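Local coordinates for protein peptidyl-prolyl cis-trans isomerase FKBP13, chloroplastic (Arabidopsis thaliana, PDB 1U79) that accelerates protein folding by catalysing cis-trans isomerisation of peptidyl-proline bonds in the chloroplast thylakoid lumen and regulates accumulation of the Rieske protein, at residues Gly30-Glu42 against Ser117-Ala129. Sequence-based numbering, arbitrary orientation.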
loop_
_atom_site.group_PDB
_atom_site.type_symbol
_atom_site.label_atom_id
_atom_site.label_comp_id
_atom_site.label_asym_id
_atom_site.label_seq_id
_atom_site.Cartn_x
_atom_site.Cartn_y
_atom_site.Cartn_z
ATOM N N GLY A 30 -14.882 1.192 4.079
ATOM C CA GLY A 30 -15.532 2.492 4.168
ATOM C C GLY A 30 -15.153 3.418 5.312
ATOM O O GLY A 30 -15.656 4.542 5.388
ATOM N N GLN A 31 -14.280 2.960 6.200
ATOM C CA GLN A 31 -13.858 3.765 7.342
ATOM C C GLN A 31 -12.723 4.724 6.996
ATOM O O GLN A 31 -11.861 4.417 6.167
ATOM C CB GLN A 31 -13.420 2.849 8.488
ATOM C CG GLN A 31 -13.015 3.563 9.769
ATOM C CD GLN A 31 -13.057 2.636 10.987
ATOM O OE1 GLN A 31 -12.355 1.625 11.040
ATOM N NE2 GLN A 31 -13.891 2.980 11.966
ATOM N N LEU A 32 -12.741 5.893 7.625
ATOM C CA LEU A 32 -11.689 6.884 7.412
ATOM C C LEU A 32 -10.560 6.436 8.321
ATOM O O LEU A 32 -10.741 6.357 9.540
ATOM C CB LEU A 32 -12.149 8.285 7.837
ATOM C CG LEU A 32 -11.224 9.428 7.391
ATOM C CD1 LEU A 32 -11.307 9.570 5.884
ATOM C CD2 LEU A 32 -11.627 10.742 8.062
ATOM N N ILE A 33 -9.397 6.144 7.747
ATOM C CA ILE A 33 -8.268 5.689 8.554
ATOM C C ILE A 33 -7.018 6.520 8.332
ATOM O O ILE A 33 -6.957 7.334 7.408
ATOM C CB ILE A 33 -7.911 4.224 8.239
ATOM C CG1 ILE A 33 -7.398 4.106 6.805
ATOM C CG2 ILE A 33 -9.142 3.340 8.446
ATOM C CD1 ILE A 33 -6.866 2.717 6.442
ATOM N N LYS A 34 -6.023 6.287 9.183
ATOM C CA LYS A 34 -4.740 6.983 9.114
ATOM C C LYS A 34 -3.632 5.966 8.904
ATOM O O LYS A 34 -3.624 4.914 9.551
ATOM C CB LYS A 34 -4.418 7.704 10.423
ATOM C CG LYS A 34 -5.316 8.849 10.815
ATOM C CD LYS A 34 -4.777 9.466 12.100
ATOM C CE LYS A 34 -5.595 10.658 12.556
ATOM N NZ LYS A 34 -5.017 11.269 13.788
ATOM N N ALA A 35 -2.686 6.289 8.028
ATOM C CA ALA A 35 -1.571 5.393 7.793
ATOM C C ALA A 35 -0.301 6.134 7.434
ATOM O O ALA A 35 -0.322 7.084 6.652
ATOM C CB ALA A 35 -1.906 4.404 6.682
ATOM N N HIS A 36 0.803 5.709 8.037
ATOM C CA HIS A 36 2.102 6.272 7.699
ATOM C C HIS A 36 2.624 5.273 6.678
ATOM O O HIS A 36 2.214 4.109 6.690
ATOM C CB HIS A 36 3.006 6.340 8.926
ATOM C CG HIS A 36 2.967 7.667 9.613
ATOM N ND1 HIS A 36 3.399 8.827 9.003
ATOM C CD2 HIS A 36 2.519 8.028 10.838
ATOM C CE1 HIS A 36 3.214 9.844 9.826
ATOM N NE2 HIS A 36 2.682 9.386 10.945
ATOM N N TYR A 37 3.502 5.706 5.785
ATOM C CA TYR A 37 4.011 4.799 4.770
ATOM C C TYR A 37 5.256 5.298 4.061
ATOM O O TYR A 37 5.561 6.488 4.061
ATOM C CB TYR A 37 2.934 4.545 3.695
ATOM C CG TYR A 37 2.628 5.766 2.845
ATOM C CD1 TYR A 37 1.736 6.746 3.286
ATOM C CD2 TYR A 37 3.285 5.973 1.629
ATOM C CE1 TYR A 37 1.512 7.907 2.536
ATOM C CE2 TYR A 37 3.071 7.129 0.872
ATOM C CZ TYR A 37 2.189 8.088 1.331
ATOM O OH TYR A 37 1.994 9.235 0.599
ATOM N N VAL A 38 5.956 4.354 3.448
ATOM C CA VAL A 38 7.141 4.617 2.648
ATOM C C VAL A 38 6.969 3.753 1.413
ATOM O O VAL A 38 6.822 2.530 1.511
ATOM C CB VAL A 38 8.458 4.209 3.340
ATOM C CG1 VAL A 38 9.619 4.361 2.347
ATOM C CG2 VAL A 38 8.715 5.084 4.569
ATOM N N GLY A 39 6.960 4.393 0.251
ATOM C CA GLY A 39 6.805 3.665 -0.992
ATOM C C GLY A 39 8.108 3.713 -1.761
ATOM O O GLY A 39 8.681 4.794 -1.964
ATOM N N LYS A 40 8.576 2.547 -2.188
ATOM C CA LYS A 40 9.826 2.444 -2.933
ATOM C C LYS A 40 9.670 1.581 -4.172
ATOM O O LYS A 40 8.792 0.705 -4.243
ATOM C CB LYS A 40 10.918 1.790 -2.090
ATOM C CG LYS A 40 11.147 2.342 -0.703
ATOM C CD LYS A 40 12.166 1.433 -0.005
ATOM C CE LYS A 40 12.526 1.916 1.388
ATOM N NZ LYS A 40 13.382 0.903 2.078
ATOM N N LEU A 41 10.550 1.813 -5.139
ATOM C CA LEU A 41 10.557 1.026 -6.358
ATOM C C LEU A 41 11.450 -0.164 -6.011
ATOM O O LEU A 41 12.073 -0.179 -4.951
ATOM C CB LEU A 41 11.164 1.831 -7.514
ATOM C CG LEU A 41 10.408 3.098 -7.927
ATOM C CD1 LEU A 41 11.168 3.824 -9.059
ATOM C CD2 LEU A 41 9.000 2.714 -8.386
ATOM N N GLU A 42 11.531 -1.146 -6.899
ATOM C CA GLU A 42 12.342 -2.332 -6.642
ATOM C C GLU A 42 13.850 -2.129 -6.638
ATOM O O GLU A 42 14.605 -3.083 -6.448
ATOM C CB GLU A 42 11.980 -3.431 -7.639
ATOM C CG GLU A 42 10.720 -4.190 -7.289
ATOM C CD GLU A 42 10.897 -5.088 -6.075
ATOM O OE1 GLU A 42 12.058 -5.353 -5.685
ATOM O OE2 GLU A 42 9.874 -5.541 -5.518
ATOM N N SER A 117 5.608 -0.496 -13.114
ATOM C CA SER A 117 6.372 -0.617 -11.887
ATOM C C SER A 117 5.711 -1.441 -10.788
ATOM O O SER A 117 4.552 -1.232 -10.447
ATOM C CB SER A 117 6.670 0.773 -11.304
ATOM O OG SER A 117 7.581 1.505 -12.111
ATOM N N VAL A 118 6.465 -2.382 -10.237
ATOM C CA VAL A 118 5.994 -3.150 -9.093
ATOM C C VAL A 118 6.327 -2.179 -7.962
ATOM O O VAL A 118 7.417 -1.603 -7.938
ATOM C CB VAL A 118 6.814 -4.433 -8.883
ATOM C CG1 VAL A 118 6.468 -5.045 -7.524
ATOM C CG2 VAL A 118 6.535 -5.418 -10.010
ATOM N N LEU A 119 5.399 -1.968 -7.040
ATOM C CA LEU A 119 5.662 -1.036 -5.954
ATOM C C LEU A 119 5.804 -1.732 -4.611
ATOM O O LEU A 119 5.115 -2.707 -4.324
ATOM C CB LEU A 119 4.527 -0.017 -5.863
ATOM C CG LEU A 119 4.150 0.702 -7.157
ATOM C CD1 LEU A 119 3.058 1.727 -6.858
ATOM C CD2 LEU A 119 5.385 1.392 -7.748
ATOM N N LEU A 120 6.703 -1.236 -3.781
ATOM C CA LEU A 120 6.867 -1.808 -2.456
ATOM C C LEU A 120 6.464 -0.740 -1.458
ATOM O O LEU A 120 6.912 0.404 -1.561
ATOM C CB LEU A 120 8.325 -2.213 -2.207
ATOM C CG LEU A 120 8.852 -3.485 -2.881
ATOM C CD1 LEU A 120 10.347 -3.625 -2.594
ATOM C CD2 LEU A 120 8.107 -4.706 -2.367
ATOM N N PHE A 121 5.592 -1.087 -0.520
ATOM C CA PHE A 121 5.207 -0.135 0.513
ATOM C C PHE A 121 5.381 -0.759 1.882
ATOM O O PHE A 121 5.177 -1.966 2.061
ATOM C CB PHE A 121 3.738 0.291 0.411
ATOM C CG PHE A 121 3.429 1.231 -0.724
ATOM C CD1 PHE A 121 3.050 0.739 -1.972
ATOM C CD2 PHE A 121 3.461 2.611 -0.526
ATOM C CE1 PHE A 121 2.700 1.605 -3.008
ATOM C CE2 PHE A 121 3.116 3.487 -1.557
ATOM C CZ PHE A 121 2.734 2.983 -2.799
ATOM N N ASP A 122 5.792 0.067 2.834
ATOM C CA ASP A 122 5.887 -0.352 4.220
ATOM C C ASP A 122 4.713 0.451 4.751
ATOM O O ASP A 122 4.723 1.682 4.698
ATOM C CB ASP A 122 7.198 0.103 4.855
ATOM C CG ASP A 122 8.153 -1.050 5.092
ATOM O OD1 ASP A 122 8.049 -2.067 4.372
ATOM O OD2 ASP A 122 9.017 -0.942 5.990
ATOM N N ILE A 123 3.673 -0.240 5.201
ATOM C CA ILE A 123 2.493 0.447 5.696
ATOM C C ILE A 123 2.300 0.299 7.197
ATOM O O ILE A 123 2.377 -0.805 7.747
ATOM C CB ILE A 123 1.220 -0.061 4.977
ATOM C CG1 ILE A 123 1.371 0.149 3.465
ATOM C CG2 ILE A 123 -0.012 0.674 5.509
ATOM C CD1 ILE A 123 0.118 -0.094 2.668
ATOM N N GLU A 124 2.058 1.429 7.848
ATOM C CA GLU A 124 1.801 1.456 9.272
ATOM C C GLU A 124 0.364 1.922 9.443
ATOM O O GLU A 124 0.058 3.110 9.322
ATOM C CB GLU A 124 2.784 2.393 9.979
ATOM C CG GLU A 124 4.167 1.767 10.099
ATOM C CD GLU A 124 5.238 2.749 10.488
ATOM O OE1 GLU A 124 5.115 3.396 11.547
ATOM O OE2 GLU A 124 6.220 2.867 9.731
ATOM N N TYR A 125 -0.518 0.956 9.692
ATOM C CA TYR A 125 -1.941 1.224 9.890
ATOM C C TYR A 125 -2.122 1.677 11.332
ATOM O O TYR A 125 -2.148 0.860 12.257
ATOM C CB TYR A 125 -2.754 -0.052 9.624
ATOM C CG TYR A 125 -4.244 0.076 9.883
ATOM C CD1 TYR A 125 -4.995 -1.033 10.276
ATOM C CD2 TYR A 125 -4.900 1.307 9.755
ATOM C CE1 TYR A 125 -6.360 -0.925 10.545
ATOM C CE2 TYR A 125 -6.268 1.426 10.019
ATOM C CZ TYR A 125 -6.986 0.301 10.416
ATOM O OH TYR A 125 -8.326 0.408 10.683
ATOM N N ILE A 126 -2.223 2.987 11.521
ATOM C CA ILE A 126 -2.386 3.571 12.849
ATOM C C ILE A 126 -3.761 3.267 13.429
ATOM O O ILE A 126 -3.902 3.038 14.632
ATOM C CB ILE A 126 -2.200 5.103 12.799
ATOM C CG1 ILE A 126 -0.888 5.432 12.084
ATOM C CG2 ILE A 126 -2.172 5.682 14.224
ATOM C CD1 ILE A 126 0.338 4.857 12.773
ATOM N N GLY A 127 -4.769 3.261 12.566
ATOM C CA GLY A 127 -6.126 2.987 13.006
ATOM C C GLY A 127 -7.094 3.972 12.377
ATOM O O GLY A 127 -6.748 4.652 11.409
ATOM N N LYS A 128 -8.306 4.062 12.917
ATOM C CA LYS A 128 -9.293 4.983 12.363
ATOM C C LYS A 128 -8.913 6.422 12.651
ATOM O O LYS A 128 -8.218 6.705 13.623
ATOM C CB LYS A 128 -10.691 4.688 12.919
ATOM C CG LYS A 128 -10.787 4.651 14.423
ATOM C CD LYS A 128 -12.188 4.235 14.851
ATOM C CE LYS A 128 -12.269 4.004 16.348
ATOM N NZ LYS A 128 -13.602 3.460 16.740
ATOM N N ALA A 129 -9.377 7.325 11.793
ATOM C CA ALA A 129 -9.092 8.752 11.920
ATOM C C ALA A 129 -10.001 9.428 12.937
ATOM O O ALA A 129 -9.552 10.392 13.587
ATOM C CB ALA A 129 -9.234 9.426 10.561
HETATM O O HOH W 1 -10.575 0.520 9.276
HETATM O O HOH W 2 9.668 -1.027 -8.930
#
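Tyr37 and Phe121 stand side by side and point the same way from neighbouring antiparallel strands. Tyr37 CD2 comes to the edge of the Phe121 ring, near its plane, 4.0 Å from Phe121 CD2. Beside them the backbone of Gly39 lies right against the phenylalanine, its CA 3.5 Å from Phe121 CD2. Trp70, from helix 68-75, meets both rings edge-to-face, and the Tyr37 hydroxyl is hydrogen-bonded to Asp48. Ala35 and Ile123 continue this buried face.

Farther along, with CG anti to the backbone N (chi1 176°), the Tyr125 ring leans over Ile33. It crosses the Ile33 side chain at about a right angle, with Tyr125 CE2 3.7 Å from Ile33 CB. Past it, a water joins the Tyr125 hydroxyl to Gln31 OE1, while the Gln31 amide lies against the aliphatic part of Lys128.

The other face of the sheet carries His36, Val38, Asp122 and Glu124. His36 and Glu124 touch through their CB atoms; the histidine ring stacks on Tyr51 and its ND1 bonds to Ser50, whereas Asp122 bonds to Thr90. At the far end Glu42, bent at chi2 (-71°), crosses Leu120 and lays OE2 3.5 Å from Leu120 CG; OE2 also makes a long, weak ion pair with Arg92.

Paired backbone bonds hold His36 to Glu124, Val38 to Asp122 and Lys40 to Leu120. A beta bulge at Tyr125-Ile126, with Ile126 the extra residue, shifts the register by one: Lys34 N reaches Gly127 O at 2.9 Å, but its carbonyl receives Ile126 N. Strands 32-40 and 119-128 thus form the middle of the curved antiparallel FKBP sheet, which wraps helix 68-75; as in other FKBPs, Tyr37, Phe121 and Trp70 probably line the pocket that takes the substrate proline.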